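Local coordinates for T CELL surface glycoprotein CD4 (Rattus norvegicus, PDB 1CID) that probably serves as a T-cell coreceptor for class II MHC molecules, represented here by the two membrane-proximal immunoglobulin-like domains of its extracellular part, at residues P127-I132 with L163-E168; V79-A84 with V106-Q111. All coordinates share one frame; numbering follows the deposited sequence.

Both contacts are partly buried, but they belong to different parts of the two-domain rod. Interaction 1 lies within the second domain, where 127-132 and 163-168 lie on neighbouring strands of one antiparallel sheet, held by backbone hydrogen bonds, and both faces mix apolar and polar side chains. Interaction 2 lies where the domains meet: a loop of the first domain, 79-84, packs on the strand that runs on into the second, and the contact is carried by apolar side chains. Their centres are about 17 Å apart. Met-107 connects them: its side chain points away from the loop, and its CE packs 4.0 Å from Leu-131 CD2 and 3.7 Å from Leu-163 N.

Interaction 1 (P127-I132 with L163-E168); sequences PKMRLI and LSEGEE
The flat peptide groups of Arg-130 and Ser-164 meet as a hydrogen-bonded antiparallel pair, with their two side chains on one face of the sheet and those of Met-129, Leu-131, Leu-163 and Glu-165 on the other. Arg-130 N donates to Ser-164 O at 2.8 Å, and the return bond from Ser-164 N to Arg-130 O is 3.1 Å long and nearly straight (169° at the hydrogen). On its face Met-129 slants across Leu-163: its SD lies 4.0 Å from Leu-163 CD1, and its CG is equally far from CD2. The thioether also runs over Glu-165 CB, 3.5 Å from Met-129 CE. An alanine in place of Met-129 would probably open a gap beside the Leu-163 methyls and leave the aliphatic base of Glu-165 less well packed. Glu-165 CG, anti to the backbone N (chi1 161°), is set beside Lys-128 CD at 3.8 Å, and the two chains lie side by side. Their charges stay apart, with Lys-128 NZ 6.6 Å from Glu-165 OE2; that carboxylate is salt-bridged to Lys-170 instead. On the face of Arg-130 and Ser-164, Ile-132 turns its CD1 to Ser-164 OG, while Arg-130 NH2 reaches Ser-143 O. Gly-166, with a positive phi of 61°, suits the type II' turn from Glu-165 to Glu-168. This is the four-stranded sheet of an immunoglobulin sandwich: strands 129-135 and 158-165 run through its middle, flanked by 140-144 and 168-176, and Tyr-6 of strand 4-8 and Met-107 of strand 97-110 pack on the Leu-163 side.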
loop_
_atom_site.group_PDB
_atom_site.type_symbol
_atom_site.label_atom_id
_atom_site.label_comp_id
_atom_site.label_asym_id
_atom_site.label_seq_id
_atom_site.Cartn_x
_atom_site.Cartn_y
_atom_site.Cartn_z
ATOM N N PRO A 127 -0.380 -6.842 -14.949
ATOM C CA PRO A 127 -0.216 -6.256 -16.298
ATOM C C PRO A 127 -1.539 -6.132 -17.080
ATOM O O PRO A 127 -1.608 -5.780 -18.271
ATOM C CB PRO A 127 0.816 -7.193 -16.932
ATOM C CG PRO A 127 0.201 -8.544 -16.499
ATOM C CD PRO A 127 -0.189 -8.313 -15.022
ATOM N N LYS A 128 -2.641 -6.468 -16.454
ATOM C CA LYS A 128 -4.035 -6.269 -16.873
ATOM C C LYS A 128 -4.529 -5.175 -15.863
ATOM O O LYS A 128 -5.533 -5.211 -15.101
ATOM C CB LYS A 128 -4.899 -7.508 -16.819
ATOM C CG LYS A 128 -4.797 -8.144 -15.426
ATOM C CD LYS A 128 -5.918 -9.146 -15.214
ATOM C CE LYS A 128 -5.305 -10.356 -14.487
ATOM N NZ LYS A 128 -4.301 -11.020 -15.399
ATOM N N MET A 129 -3.693 -4.138 -15.763
ATOM C CA MET A 129 -3.805 -2.944 -14.902
ATOM C C MET A 129 -3.364 -1.715 -15.750
ATOM O O MET A 129 -2.240 -1.798 -16.318
ATOM C CB MET A 129 -3.037 -2.938 -13.568
ATOM C CG MET A 129 -3.955 -3.324 -12.430
ATOM S SD MET A 129 -3.105 -3.707 -10.845
ATOM C CE MET A 129 -4.513 -4.576 -10.076
ATOM N N ARG A 130 -4.279 -0.724 -15.803
ATOM C CA ARG A 130 -3.906 0.458 -16.604
ATOM C C ARG A 130 -4.194 1.699 -15.788
ATOM O O ARG A 130 -4.991 1.509 -14.876
ATOM C CB ARG A 130 -4.558 0.454 -17.949
ATOM C CG ARG A 130 -5.949 -0.140 -17.880
ATOM C CD ARG A 130 -6.314 -0.861 -19.166
ATOM N NE ARG A 130 -6.037 -0.019 -20.293
ATOM C CZ ARG A 130 -5.513 -0.183 -21.472
ATOM N NH1 ARG A 130 -5.197 -1.418 -21.770
ATOM N NH2 ARG A 130 -5.210 0.745 -22.413
ATOM N N LEU A 131 -3.541 2.749 -16.143
ATOM C CA LEU A 131 -3.687 4.035 -15.477
ATOM C C LEU A 131 -4.485 4.954 -16.437
ATOM O O LEU A 131 -4.362 4.894 -17.679
ATOM C CB LEU A 131 -2.296 4.546 -15.238
ATOM C CG LEU A 131 -1.528 4.567 -13.924
ATOM C CD1 LEU A 131 -0.342 5.507 -14.071
ATOM C CD2 LEU A 131 -2.424 4.948 -12.762
ATOM N N ILE A 132 -5.289 5.748 -15.780
ATOM C CA ILE A 132 -6.233 6.601 -16.471
ATOM C C ILE A 132 -6.292 7.973 -15.850
ATOM O O ILE A 132 -6.532 8.068 -14.645
ATOM C CB ILE A 132 -7.588 5.814 -16.292
ATOM C CG1 ILE A 132 -7.555 4.419 -16.989
ATOM C CG2 ILE A 132 -8.840 6.584 -16.738
ATOM C CD1 ILE A 132 -8.626 3.580 -16.178
ATOM N N LEU A 163 -6.597 3.740 -11.189
ATOM C CA LEU A 163 -5.879 2.452 -11.332
ATOM C C LEU A 163 -7.033 1.405 -11.438
ATOM O O LEU A 163 -7.871 1.291 -10.508
ATOM C CB LEU A 163 -4.963 1.994 -10.258
ATOM C CG LEU A 163 -3.900 0.964 -10.018
ATOM C CD1 LEU A 163 -4.464 -0.234 -9.322
ATOM C CD2 LEU A 163 -3.243 0.444 -11.294
ATOM N N SER A 164 -6.945 0.767 -12.576
ATOM C CA SER A 164 -7.980 -0.235 -12.804
ATOM C C SER A 164 -7.327 -1.496 -13.332
ATOM O O SER A 164 -6.326 -1.422 -14.047
ATOM C CB SER A 164 -8.979 0.319 -13.804
ATOM O OG SER A 164 -8.422 0.445 -15.106
ATOM N N GLU A 165 -7.935 -2.595 -12.926
ATOM C CA GLU A 165 -7.676 -3.985 -13.365
ATOM C C GLU A 165 -9.094 -4.506 -13.776
ATOM O O GLU A 165 -10.081 -4.419 -13.011
ATOM C CB GLU A 165 -6.945 -4.930 -12.501
ATOM C CG GLU A 165 -7.119 -6.434 -12.819
ATOM C CD GLU A 165 -7.862 -6.898 -11.579
ATOM O OE1 GLU A 165 -9.041 -6.471 -11.552
ATOM O OE2 GLU A 165 -7.382 -7.538 -10.653
ATOM N N GLY A 166 -9.083 -4.871 -15.064
ATOM C CA GLY A 166 -10.332 -5.280 -15.706
ATOM C C GLY A 166 -11.315 -4.106 -15.656
ATOM O O GLY A 166 -10.922 -3.002 -16.108
ATOM N N GLU A 167 -12.526 -4.356 -15.182
ATOM C CA GLU A 167 -13.519 -3.266 -15.075
ATOM C C GLU A 167 -13.497 -2.784 -13.615
ATOM O O GLU A 167 -14.316 -1.963 -13.162
ATOM C CB GLU A 167 -14.964 -3.558 -15.411
ATOM C CG GLU A 167 -15.758 -4.837 -15.445
ATOM C CD GLU A 167 -15.392 -5.936 -16.425
ATOM O OE1 GLU A 167 -14.345 -6.608 -16.322
ATOM O OE2 GLU A 167 -16.238 -6.118 -17.355
ATOM N N GLU A 168 -12.505 -3.367 -12.933
ATOM C CA GLU A 168 -12.276 -3.084 -11.504
ATOM C C GLU A 168 -11.196 -2.006 -11.315
ATOM O O GLU A 168 -10.025 -1.884 -11.678
ATOM C CB GLU A 168 -12.095 -4.373 -10.762
ATOM C CG GLU A 168 -12.599 -4.497 -9.311
ATOM C CD GLU A 168 -11.599 -5.433 -8.593
ATOM O OE1 GLU A 168 -11.544 -6.576 -9.139
ATOM O OE2 GLU A 168 -10.978 -4.855 -7.616
#

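Interaction 2 (V79-A84 with V106-Q111); sequences VSLQFA and VMKVTQ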
loop_
_atom_site.group_PDB
_atom_site.type_symbol
_atom_site.label_atom_id
_atom_site.label_comp_id
_atom_site.label_asym_id
_atom_site.label_seq_id
_atom_site.Cartn_x
_atom_site.Cartn_y
_atom_site.Cartn_z
ATOM N N VAL A 79 2.193 7.007 4.060
ATOM C CA VAL A 79 2.613 6.342 2.835
ATOM C C VAL A 79 3.385 7.169 1.849
ATOM O O VAL A 79 3.322 8.399 1.822
ATOM C CB VAL A 79 1.378 5.656 2.303
ATOM C CG1 VAL A 79 0.910 5.536 0.868
ATOM C CG2 VAL A 79 1.900 4.305 2.763
ATOM N N SER A 80 4.190 6.444 1.064
ATOM C CA SER A 80 5.026 7.192 0.046
ATOM C C SER A 80 5.385 6.202 -1.044
ATOM O O SER A 80 5.360 5.022 -0.776
ATOM C CB SER A 80 6.100 7.995 0.694
ATOM O OG SER A 80 7.096 8.399 -0.250
ATOM N N LEU A 81 5.563 6.548 -2.301
ATOM C CA LEU A 81 5.868 5.690 -3.419
ATOM C C LEU A 81 7.127 4.879 -3.082
ATOM O O LEU A 81 7.297 3.780 -3.649
ATOM C CB LEU A 81 6.178 6.375 -4.756
ATOM C CG LEU A 81 5.041 7.115 -5.425
ATOM C CD1 LEU A 81 5.630 7.835 -6.652
ATOM C CD2 LEU A 81 3.847 6.235 -5.749
ATOM N N GLN A 82 7.878 5.492 -2.203
ATOM C CA GLN A 82 9.146 4.825 -1.816
ATOM C C GLN A 82 8.927 3.637 -0.896
ATOM O O GLN A 82 9.916 2.873 -0.922
ATOM C CB GLN A 82 10.158 5.849 -1.315
ATOM C CG GLN A 82 9.845 6.592 -0.054
ATOM C CD GLN A 82 11.091 7.309 0.408
ATOM O OE1 GLN A 82 11.297 8.519 0.194
ATOM N NE2 GLN A 82 11.901 6.446 1.044
ATOM N N PHE A 83 7.829 3.469 -0.202
ATOM C CA PHE A 83 7.600 2.326 0.664
ATOM C C PHE A 83 6.726 1.278 -0.039
ATOM O O PHE A 83 6.425 0.264 0.619
ATOM C CB PHE A 83 7.007 2.612 2.049
ATOM C CG PHE A 83 7.625 3.722 2.821
ATOM C CD1 PHE A 83 9.006 3.809 3.028
ATOM C CD2 PHE A 83 6.820 4.726 3.374
ATOM C CE1 PHE A 83 9.617 4.868 3.702
ATOM C CE2 PHE A 83 7.411 5.789 4.070
ATOM C CZ PHE A 83 8.787 5.858 4.254
ATOM N N ALA A 84 6.306 1.468 -1.244
ATOM C CA ALA A 84 5.438 0.462 -1.847
ATOM C C ALA A 84 6.342 -0.706 -2.230
ATOM O O ALA A 84 7.422 -0.340 -2.695
ATOM C CB ALA A 84 4.838 1.066 -3.080
ATOM N N VAL A 106 0.954 2.397 -4.127
ATOM C CA VAL A 106 0.934 3.832 -4.003
ATOM C C VAL A 106 0.888 4.668 -5.307
ATOM O O VAL A 106 1.687 4.557 -6.211
ATOM C CB VAL A 106 2.128 4.414 -3.222
ATOM C CG1 VAL A 106 2.027 5.911 -2.988
ATOM C CG2 VAL A 106 2.153 3.751 -1.886
ATOM N N MET A 107 -0.037 5.619 -5.307
ATOM C CA MET A 107 -0.326 6.552 -6.392
ATOM C C MET A 107 0.079 7.977 -6.020
ATOM O O MET A 107 -0.217 8.366 -4.874
ATOM C CB MET A 107 -1.832 6.659 -6.638
ATOM C CG MET A 107 -2.244 7.458 -7.838
ATOM S SD MET A 107 -3.916 7.280 -8.417
ATOM C CE MET A 107 -4.152 5.780 -9.278
ATOM N N LYS A 108 0.646 8.612 -7.006
ATOM C CA LYS A 108 1.041 10.036 -6.820
ATOM C C LYS A 108 0.647 10.920 -8.033
ATOM O O LYS A 108 1.247 10.764 -9.131
ATOM C CB LYS A 108 2.526 10.249 -6.572
ATOM C CG LYS A 108 2.921 11.758 -6.203
ATOM C CD LYS A 108 4.357 12.131 -6.312
ATOM C CE LYS A 108 4.813 13.534 -6.065
ATOM N NZ LYS A 108 4.529 14.245 -4.755
ATOM N N VAL A 109 -0.315 11.825 -7.798
ATOM C CA VAL A 109 -0.830 12.730 -8.834
ATOM C C VAL A 109 -0.202 14.119 -8.583
ATOM O O VAL A 109 -0.432 14.539 -7.448
ATOM C CB VAL A 109 -2.329 13.027 -8.912
ATOM C CG1 VAL A 109 -2.831 13.766 -10.173
ATOM C CG2 VAL A 109 -3.207 11.801 -8.827
ATOM N N THR A 110 0.428 14.646 -9.602
ATOM C CA THR A 110 1.009 15.952 -9.619
ATOM C C THR A 110 0.855 16.663 -10.974
ATOM O O THR A 110 0.706 16.132 -12.047
ATOM C CB THR A 110 2.532 16.011 -9.233
ATOM O OG1 THR A 110 3.256 15.324 -10.288
ATOM C CG2 THR A 110 2.796 15.488 -7.822
ATOM N N GLN A 111 0.898 17.957 -10.844
ATOM C CA GLN A 111 0.883 19.070 -11.773
ATOM C C GLN A 111 2.262 19.731 -11.544
ATOM O O GLN A 111 2.455 20.603 -10.661
ATOM C CB GLN A 111 -0.191 20.091 -11.481
ATOM C CG GLN A 111 -0.284 21.097 -12.606
ATOM C CD GLN A 111 -1.459 22.017 -12.578
ATOM O OE1 GLN A 111 -2.373 22.312 -11.810
ATOM N NE2 GLN A 111 -1.509 22.685 -13.727
#
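Val-106 puts its two methyls against three side chains of the 79-84 loop. Its CG2 meets Val-79 CG1 tip to tip at 3.5 Å, and the same methyl lies 4.0 Å from Ala-84 CB. CG1, anti to the backbone N (chi1 -175°), faces mainly Leu-81, whose CG is 4.1 Å from it. Leu-81 CD2 also lies against Val-106, but it is modelled too close to the carbonyl oxygen, so its exact place is doubtful. The other methyl, CD1, rests 3.9 Å from Lys-108 CB, the two side chains crossing at about a right angle. Val-106 and Lys-108 both point to the loop, whereas Met-107 between them turns to the opposite side, the alternation of a beta strand. That strand, 97-110, is the continuous link of two tandem immunoglobulin-like domains, the last strand of the first and the first of the second. Met-107 accordingly enters the second sandwich, touching the disulfide-bonded Cys-119 and Cys-161. The loop leads into strand 85-92 and keeps its shape partly by its own backbone, Phe-83 N bonding to Ser-80 O at 3.0 Å. From outside the loop, Trp-32 NE1 donates a hydrogen bond to Phe-83 O. Leu-81 also packs on Glu-120 and Met-122 of strand 116-122, so this leucine of the first domain reaches the second.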